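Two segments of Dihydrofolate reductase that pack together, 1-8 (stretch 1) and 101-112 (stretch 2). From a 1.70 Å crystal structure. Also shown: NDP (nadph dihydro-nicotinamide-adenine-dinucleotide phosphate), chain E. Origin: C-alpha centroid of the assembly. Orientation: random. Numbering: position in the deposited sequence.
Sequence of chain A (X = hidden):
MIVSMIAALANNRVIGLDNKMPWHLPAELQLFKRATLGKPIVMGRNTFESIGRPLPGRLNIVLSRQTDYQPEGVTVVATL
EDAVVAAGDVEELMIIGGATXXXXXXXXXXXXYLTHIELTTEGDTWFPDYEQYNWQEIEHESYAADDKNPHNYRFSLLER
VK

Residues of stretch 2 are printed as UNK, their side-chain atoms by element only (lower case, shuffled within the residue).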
ATOM      1  N   MET A   1      -0.259 -14.863 -11.079  1.00 26.04           N
ATOM      2  CA  MET A   1      -0.028 -13.520 -10.492  1.00 23.46           C
ATOM      3  C   MET A   1      -0.197 -13.527  -8.973  1.00 19.88           C
ATOM      4  O   MET A   1      -1.213 -13.971  -8.444  1.00 22.70           O
ATOM      5  CB  MET A   1      -0.979 -12.473 -11.097  1.00 24.81           C
ATOM      6  CG  MET A   1      -0.856 -11.078 -10.440  1.00 20.58           C
ATOM      7  SD  MET A   1      -2.097 -10.007 -11.205  1.00 40.89           S
ATOM      8  CE  MET A   1      -1.196  -9.501 -12.639  1.00 32.09           C
ATOM      9  N   ILE A   2       0.818 -13.069  -8.274  1.00 19.56           N
ATOM     10  CA  ILE A   2       0.754 -12.958  -6.820  1.00 16.21           C
ATOM     11  C   ILE A   2      -0.004 -11.684  -6.529  1.00 16.61           C
ATOM     12  O   ILE A   2       0.271 -10.661  -7.186  1.00 17.10           O
ATOM     13  CB  ILE A   2       2.194 -12.861  -6.293  1.00 17.88           C
ATOM     14  CG1 ILE A   2       2.869 -14.215  -6.561  1.00 18.28           C
ATOM     15  CG2 ILE A   2       2.247 -12.464  -4.836  1.00 16.69           C
ATOM     16  CD1 ILE A   2       4.376 -14.116  -6.509  1.00 22.48           C
ATOM     17  N   VAL A   3      -0.976 -11.747  -5.617  1.00 13.42           N
ATOM     18  CA  VAL A   3      -1.659 -10.538  -5.171  1.00 13.83           C
ATOM     19  C   VAL A   3      -1.089 -10.077  -3.870  1.00 14.00           C
ATOM     20  O   VAL A   3      -1.136 -10.791  -2.877  1.00 13.22           O
ATOM     21  CB  VAL A   3      -3.181 -10.779  -5.009  1.00 16.16           C
ATOM     22  CG1 VAL A   3      -3.854  -9.545  -4.401  1.00 15.44           C
ATOM     23  CG2 VAL A   3      -3.746 -11.126  -6.373  1.00 21.08           C
ATOM     24  N   SER A   4      -0.416  -8.940  -3.902  1.00 11.54           N
ATOM     25  CA  SER A   4       0.270  -8.430  -2.700  1.00 11.37           C
ATOM     26  C   SER A   4      -0.300  -7.104  -2.265  1.00 13.08           C
ATOM     27  O   SER A   4      -0.748  -6.363  -3.112  1.00 13.94           O
ATOM     28  CB  SER A   4       1.771  -8.250  -3.009  1.00 12.08           C
ATOM     29  OG  SER A   4       2.358  -9.507  -3.309  1.00 13.03           O
ATOM     30  N   MET A   5      -0.266  -6.781  -0.952  1.00 10.81           N
ATOM     31  CA  MET A   5      -0.648  -5.458  -0.523  1.00  9.14           C
ATOM     32  C   MET A   5       0.546  -4.909   0.245  1.00 10.72           C
ATOM     33  O   MET A   5       1.265  -5.676   0.914  1.00 11.68           O
ATOM     34  CB  MET A   5      -1.883  -5.513   0.434  1.00  9.42           C
ATOM     35  CG  MET A   5      -2.974  -6.374  -0.195  1.00  9.39           C
ATOM     36  SD  MET A   5      -4.670  -6.012   0.391  1.00 14.25           S
ATOM     37  CE  MET A   5      -4.476  -6.032   2.162  1.00 12.36           C
ATOM     38  N   ILE A   6       0.765  -3.628   0.138  1.00  9.99           N
ATOM     39  CA  ILE A   6       1.941  -2.979   0.778  1.00  9.38           C
ATOM     40  C   ILE A   6       1.391  -1.796   1.545  1.00  9.11           C
ATOM     41  O   ILE A   6       0.598  -1.021   1.008  1.00  8.87           O
ATOM     42  CB  ILE A   6       3.046  -2.547  -0.228  1.00  8.86           C
ATOM     43  CG1 ILE A   6       4.157  -1.842   0.566  1.00  9.85           C
ATOM     44  CG2 ILE A   6       2.459  -1.619  -1.314  1.00  8.61           C
ATOM     45  CD1 ILE A   6       5.526  -1.672  -0.246  1.00 11.18           C
ATOM     46  N   ALA A   7       1.800  -1.661   2.813  1.00  7.73           N
ATOM     47  CA  ALA A   7       1.324  -0.555   3.655  1.00  7.92           C
ATOM     48  C   ALA A   7       2.310  -0.259   4.750  1.00  6.71           C
ATOM     49  O   ALA A   7       3.067  -1.163   5.143  1.00  9.64           O
ATOM     50  CB  ALA A   7      -0.019  -1.002   4.347  1.00  9.40           C
ATOM     51  N   ALA A   8       2.266   0.970   5.277  1.00  9.26           N
ATOM     52  CA  ALA A   8       3.088   1.312   6.447  1.00  9.68           C
ATOM     53  C   ALA A   8       2.113   1.590   7.625  1.00  8.83           C
ATOM     54  O   ALA A   8       1.220   2.432   7.515  1.00  8.58           O
ATOM     55  CB  ALA A   8       3.905   2.570   6.168  1.00 10.22           C
ATOM     56  N   UNK A 101      -9.539  -0.214   0.001  1.00 11.11           N
ATOM     57  CA  UNK A 101      -9.028  -1.196  -0.930  1.00 11.49           C
ATOM     58  C   UNK A 101      -8.380  -2.354  -0.221  1.00 11.89           C
ATOM     59  O   UNK A 101      -8.542  -3.543  -0.563  1.00 12.49           O
ATOM     60  c   UNK A 101      -9.986   0.410  -3.266  1.00 16.55           C
ATOM     61  c   UNK A 101      -8.004  -0.559  -1.876  1.00 12.61           C
ATOM     62  c   UNK A 101      -7.580  -1.613  -2.847  1.00 18.99           C
ATOM     63  c   UNK A 101      -8.665   0.660  -2.581  1.00 10.80           C
ATOM     64  N   UNK A 102      -7.626  -2.021   0.798  1.00  8.99           N
ATOM     65  CA  UNK A 102      -7.048  -3.087   1.662  1.00  8.54           C
ATOM     66  C   UNK A 102      -8.150  -4.010   2.251  1.00  8.70           C
ATOM     67  O   UNK A 102      -7.991  -5.226   2.315  1.00 10.01           O
ATOM     68  c   UNK A 102      -2.935  -1.510   1.312  1.00  7.43           C
ATOM     69  c   UNK A 102      -4.733  -0.561   3.198  1.00  8.76           C
ATOM     70  c   UNK A 102      -4.098  -2.193   1.578  1.00  9.66           C
ATOM     71  o   UNK A 102      -1.562   0.450   1.836  1.00 10.29           O
ATOM     72  c   UNK A 102      -2.666  -0.327   2.040  1.00  8.77           C
ATOM     73  c   UNK A 102      -4.996  -1.742   2.516  1.00  9.55           C
ATOM     74  c   UNK A 102      -6.261  -2.508   2.861  1.00 10.43           C
ATOM     75  c   UNK A 102      -3.554   0.169   2.961  1.00  8.87           C
ATOM     76  N   UNK A 103      -9.238  -3.412   2.711  1.00 10.67           N
ATOM     77  CA  UNK A 103     -10.394  -4.159   3.277  1.00  9.36           C
ATOM     78  C   UNK A 103     -10.941  -5.092   2.210  1.00 10.57           C
ATOM     79  O   UNK A 103     -11.232  -6.255   2.468  1.00 11.06           O
ATOM     80  c   UNK A 103     -11.534  -3.193   3.677  1.00 11.78           C
ATOM     81  n   UNK A 103     -12.113  -1.482   5.302  1.00 11.08           N
ATOM     82  o   UNK A 103     -10.321  -2.769   5.728  1.00 12.31           O
ATOM     83  c   UNK A 103     -11.271  -2.460   4.998  1.00 10.54           C
ATOM     84  N   UNK A 104     -11.127  -4.569   1.000  1.00 11.92           N
ATOM     85  CA  UNK A 104     -11.747  -5.424  -0.016  1.00 11.17           C
ATOM     86  C   UNK A 104     -10.843  -6.529  -0.561  1.00 15.53           C
ATOM     87  O   UNK A 104     -11.375  -7.527  -1.027  1.00 16.12           O
ATOM     88  c   UNK A 104     -13.294  -3.591  -0.779  1.00 15.44           C
ATOM     89  n   UNK A 104     -13.034  -1.422  -1.765  1.00 17.69           N
ATOM     90  o   UNK A 104     -14.246  -2.914  -2.858  1.00 19.69           O
ATOM     91  c   UNK A 104     -12.217  -4.598  -1.174  1.00 11.63           C
ATOM     92  c   UNK A 104     -13.547  -2.612  -1.904  1.00 16.64           C
ATOM     93  N   UNK A 105      -9.508  -6.359  -0.484  1.00 13.10           N
ATOM     94  CA  UNK A 105      -8.554  -7.271  -1.119  1.00 11.42           C
ATOM     95  C   UNK A 105      -7.835  -8.182  -0.143  1.00 12.94           C
ATOM     96  O   UNK A 105      -7.177  -9.092  -0.547  1.00 12.31           O
ATOM     97  c   UNK A 105      -7.479  -6.508  -1.950  1.00 16.57           C
ATOM     98  s   UNK A 105      -8.249  -5.584  -3.296  1.00 18.95           S
ATOM     99  N   UNK A 106      -7.981  -7.970   1.168  1.00 11.77           N
ATOM    100  CA  UNK A 106      -7.271  -8.817   2.143  1.00 11.22           C
ATOM    101  C   UNK A 106      -7.508 -10.307   2.017  1.00 12.07           C
ATOM    102  O   UNK A 106      -6.548 -11.112   2.045  1.00 13.87           O
ATOM    103  c   UNK A 106      -7.566  -8.337   3.606  1.00 10.22           C
ATOM    104  c   UNK A 106      -6.825  -9.179   4.663  1.00 10.97           C
ATOM    105  c   UNK A 106      -7.397  -8.883   6.026  1.00 14.10           C
ATOM    106  c   UNK A 106      -5.288  -8.975   4.661  1.00 14.39           C
ATOM    107  N   UNK A 107      -8.762 -10.702   1.812  1.00 11.20           N
ATOM    108  CA  UNK A 107      -9.055 -12.123   1.795  1.00 14.66           C
ATOM    109  C   UNK A 107      -8.384 -12.790   0.590  1.00 15.81           C
ATOM    110  O   UNK A 107      -8.117 -14.012   0.605  1.00 17.75           O
ATOM    111  c   UNK A 107     -10.583 -12.353   1.803  1.00 15.00           C
ATOM    112  N   UNK A 108      -8.029 -11.974  -0.388  1.00 13.00           N
ATOM    113  CA  UNK A 108      -7.446 -12.477  -1.626  1.00 13.83           C
ATOM    114  C   UNK A 108      -5.924 -12.357  -1.685  1.00 19.99           C
ATOM    115  O   UNK A 108      -5.293 -12.785  -2.688  1.00 16.52           O
ATOM    116  c   UNK A 108      -8.061 -11.726  -2.783  1.00 17.41           C
ATOM    117  N   UNK A 109      -5.331 -11.734  -0.654  1.00 12.39           N
ATOM    118  CA  UNK A 109      -3.924 -11.383  -0.735  1.00 12.50           C
ATOM    119  C   UNK A 109      -3.063 -12.596  -0.474  1.00 14.14           C
ATOM    120  O   UNK A 109      -3.293 -13.400   0.456  1.00 15.33           O
ATOM    121  c   UNK A 109      -3.575 -10.267   0.252  1.00 13.80           C
ATOM    122  N   UNK A 110      -2.070 -12.729  -1.326  1.00 10.75           N
ATOM    123  CA  UNK A 110      -1.087 -13.769  -1.130  1.00 13.76           C
ATOM    124  C   UNK A 110       0.048 -13.295  -0.189  1.00 11.30           C
ATOM    125  O   UNK A 110       0.659 -14.138   0.493  1.00 12.77           O
ATOM    126  o   UNK A 110      -1.562 -14.278  -4.619  1.00 19.87           O
ATOM    127  c   UNK A 110      -1.483 -14.731  -3.465  1.00 20.55           C
ATOM    128  c   UNK A 110      -0.474 -14.098  -2.507  1.00 13.30           C
ATOM    129  o   UNK A 110      -2.192 -15.713  -3.092  1.00 20.36           O
ATOM    130  N   UNK A 111       0.412 -11.996  -0.259  1.00 11.83           N
ATOM    131  CA  UNK A 111       1.517 -11.452   0.533  1.00 11.15           C
ATOM    132  C   UNK A 111       1.114 -10.078   1.071  1.00  9.98           C
ATOM    133  O   UNK A 111       0.355  -9.358   0.403  1.00 11.33           O
ATOM    134  n   UNK A 111       6.962 -14.258  -3.429  1.00 28.28           N
ATOM    135  c   UNK A 111       2.778 -11.252  -0.339  1.00 12.92           C
ATOM    136  c   UNK A 111       4.517 -12.061  -1.820  1.00 18.27           C
ATOM    137  c   UNK A 111       6.291 -13.157  -3.082  1.00 26.30           C
ATOM    138  n   UNK A 111       6.591 -11.983  -3.622  1.00 25.96           N
ATOM    139  n   UNK A 111       5.262 -13.239  -2.246  1.00 23.30           N
ATOM    140  c   UNK A 111       3.370 -12.507  -0.930  1.00 12.28           C
ATOM    141  N   UNK A 112       1.643  -9.719   2.235  1.00  9.44           N
ATOM    142  CA  UNK A 112       1.576  -8.369   2.768  1.00  8.63           C
ATOM    143  C   UNK A 112       2.993  -7.878   2.931  1.00 10.20           C
ATOM    144  O   UNK A 112       3.819  -8.539   3.559  1.00 12.71           O
ATOM    145  c   UNK A 112      -1.490  -8.177   3.158  1.00 11.52           C
ATOM    146  c   UNK A 112      -0.541  -8.888   4.144  1.00  9.85           C
ATOM    147  c   UNK A 112      -1.073  -8.869   5.602  1.00 11.42           C
ATOM    148  c   UNK A 112       0.914  -8.352   4.149  1.00  8.66           C
TER
HETATM  149  PA  NDP E 163      -8.909   4.882  -0.760  1.00 11.71           P
HETATM  150  O1A NDP E 163      -9.087   3.408  -0.503  1.00 12.52           O
HETATM  151  O2A NDP E 163      -7.584   5.447  -1.170  1.00 12.37           O
HETATM  152  O5B NDP E 163     -10.000   5.450  -1.838  1.00 11.41           O
HETATM  153  C5B NDP E 163     -11.382   5.059  -1.689  1.00 11.27           C
HETATM  154  C4B NDP E 163     -12.079   5.535  -2.958  1.00 13.33           C
HETATM  155  O4B NDP E 163     -11.783   4.564  -3.971  1.00 14.51           O
HETATM  156  C3B NDP E 163     -13.617   5.400  -2.831  1.00 14.88           C
HETATM  157  O3B NDP E 163     -14.156   6.549  -2.184  1.00 15.25           O
HETATM  158  C2B NDP E 163     -14.078   5.203  -4.265  1.00 16.38           C
HETATM  159  O2B NDP E 163     -13.855   6.378  -5.052  1.00 15.77           O
HETATM  160  C1B NDP E 163     -12.991   4.254  -4.727  1.00 13.11           C
HETATM  161  N9A NDP E 163     -13.338   2.825  -4.571  1.00 12.61           N
HETATM  162  C8A NDP E 163     -13.163   2.094  -3.459  1.00 16.73           C
HETATM  163  N7A NDP E 163     -13.490   0.803  -3.674  1.00 17.11           N
HETATM  164  C5A NDP E 163     -13.869   0.707  -4.979  1.00 15.82           C
HETATM  165  C6A NDP E 163     -14.301  -0.356  -5.898  1.00 21.11           C
HETATM  166  N6A NDP E 163     -14.474  -1.656  -5.493  1.00 17.89           N
HETATM  167  N1A NDP E 163     -14.557   0.046  -7.190  1.00 17.29           N
HETATM  168  C2A NDP E 163     -14.401   1.277  -7.665  1.00 14.90           C
HETATM  169  N3A NDP E 163     -14.011   2.276  -6.877  1.00 18.10           N
HETATM  170  C4A NDP E 163     -13.736   2.033  -5.553  1.00 15.18           C
HETATM  171  O3  NDP E 163      -9.448   5.746   0.497  1.00 11.59           O
HETATM  172  PN  NDP E 163      -9.312   5.699   2.099  1.00 12.43           P
HETATM  173  O1N NDP E 163      -9.857   4.406   2.585  1.00 14.03           O
HETATM  174  O2N NDP E 163      -9.870   6.969   2.631  1.00 14.24           O
HETATM  175  O5D NDP E 163      -7.748   5.601   2.333  1.00 12.63           O
HETATM  176  C5D NDP E 163      -6.962   6.772   2.161  1.00 12.17           C
HETATM  177  C4D NDP E 163      -6.113   7.001   3.407  1.00 12.08           C
HETATM  178  O4D NDP E 163      -5.067   5.963   3.497  1.00 12.16           O
HETATM  179  C3D NDP E 163      -5.361   8.340   3.418  1.00 13.06           C
HETATM  180  O3D NDP E 163      -5.312   8.831   4.771  1.00 15.61           O
HETATM  181  C2D NDP E 163      -3.937   7.973   2.997  1.00 10.49           C
HETATM  182  O2D NDP E 163      -2.922   8.894   3.467  1.00 14.26           O
HETATM  183  C1D NDP E 163      -3.802   6.632   3.665  1.00 12.10           C
HETATM  184  N1N NDP E 163      -2.819   5.729   3.075  1.00 13.82           N
HETATM  185  C2N NDP E 163      -1.881   5.224   3.878  1.00 12.02           C
HETATM  186  C3N NDP E 163      -1.007   4.283   3.396  1.00 10.14           C
HETATM  187  C7N NDP E 163       0.041   3.753   4.323  1.00 10.00           C
HETATM  188  O7N NDP E 163       0.718   2.820   3.944  1.00 10.91           O
HETATM  189  N7N NDP E 163       0.167   4.193   5.579  1.00 10.06           N
HETATM  190  C4N NDP E 163      -0.991   3.767   1.965  1.00 12.05           C
HETATM  191  C5N NDP E 163      -2.108   4.356   1.248  1.00  8.88           C
HETATM  192  C6N NDP E 163      -2.925   5.319   1.791  1.00 14.82           C
HETATM  193  P2B NDP E 163     -15.074   7.068  -5.873  1.00 15.16           P
HETATM  194  O1X NDP E 163     -14.363   7.981  -6.773  1.00 16.31           O
HETATM  195  O2X NDP E 163     -15.816   5.913  -6.453  1.00 14.37           O
HETATM  196  O3X NDP E 163     -15.943   7.697  -4.818  1.00 19.52           O

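Position 101 carries four carbons, forked at the first, with one arm two carbons long. That is the beta-branched pattern of Ile101; it lies in the helix, and its end leads away from stretch 1 toward the cofactor. Position 102 has one carbon and a six-carbon ring bearing an oxygen, which makes it Tyr102. Its ring reaches the strand, where OH donates a hydrogen bond to O of Ile6 (2.7 Å), while CZ rests 3.6 Å from CB of Ala7.

Position 103 shows two carbons, the second carrying an oxygen and a nitrogen: Asn103, pointing away from the strand. Position 104 has one carbon more before the same amide, so it is Gln104. It touches nothing on stretch 1 and instead reads the adenine, OE1 accepting from N6A of NDP (2.9 Å) and NE2 donating to N7A of NDP (3.0 Å).

One carbon and a sulfur at position 105 give Cys105, whose CB sits 3.7 Å from SD of Met5. Position 106 has four carbons forked at the second. This is Leu106, directed away overall, yet its CD1 still meets CE of Met5 at 3.9 Å.

Positions 107, 108 and 109 each bear a single carbon: Ala107, Ala108 and Ala109. The first is out of reach; the second offers its backbone O to CB of Val3 (3.7 Å); the third places CB 4.0 Å from CG of Met5.

Position 110 has two carbons, the second with two oxygens, and one oxygen takes a nearly straight hydrogen bond from N of Val3 (2.8 Å). A carboxylate on so short a stem is Asp110. At position 111, three carbons, a nitrogen and a carbon with two more nitrogens spell Arg111, extended so that CD1 of Ile2 lies over one face of its guanidinium. Position 112 repeats the four-carbon fork: Leu112, with CD2 3.8 Å from CE of Met5.

The contact combines parallel strand pairing with a single deep plug. O of Val3 accepts from N of Asp110 (2.7 Å) and N of Arg111 (3.3 Å), and N of Met5 donates to O of Arg111 (3.0 Å). Asp110 supplies by side chain the acceptor for N of Val3 just before its own chain enters the strand. Ser4 and Arg111 share one sheet face; Met5 and Leu112 share the other, where Met5, the residue most covered by stretch 2, packs against Tyr102, Cys105, Leu106, Ala109 and Leu112. Farther along, the strand presents Ala7, and the Tyr102 ring packs against its methyl while bonding the backbone beside it.

Stretch 2, residues 101-112: IYNQCLAAADRL
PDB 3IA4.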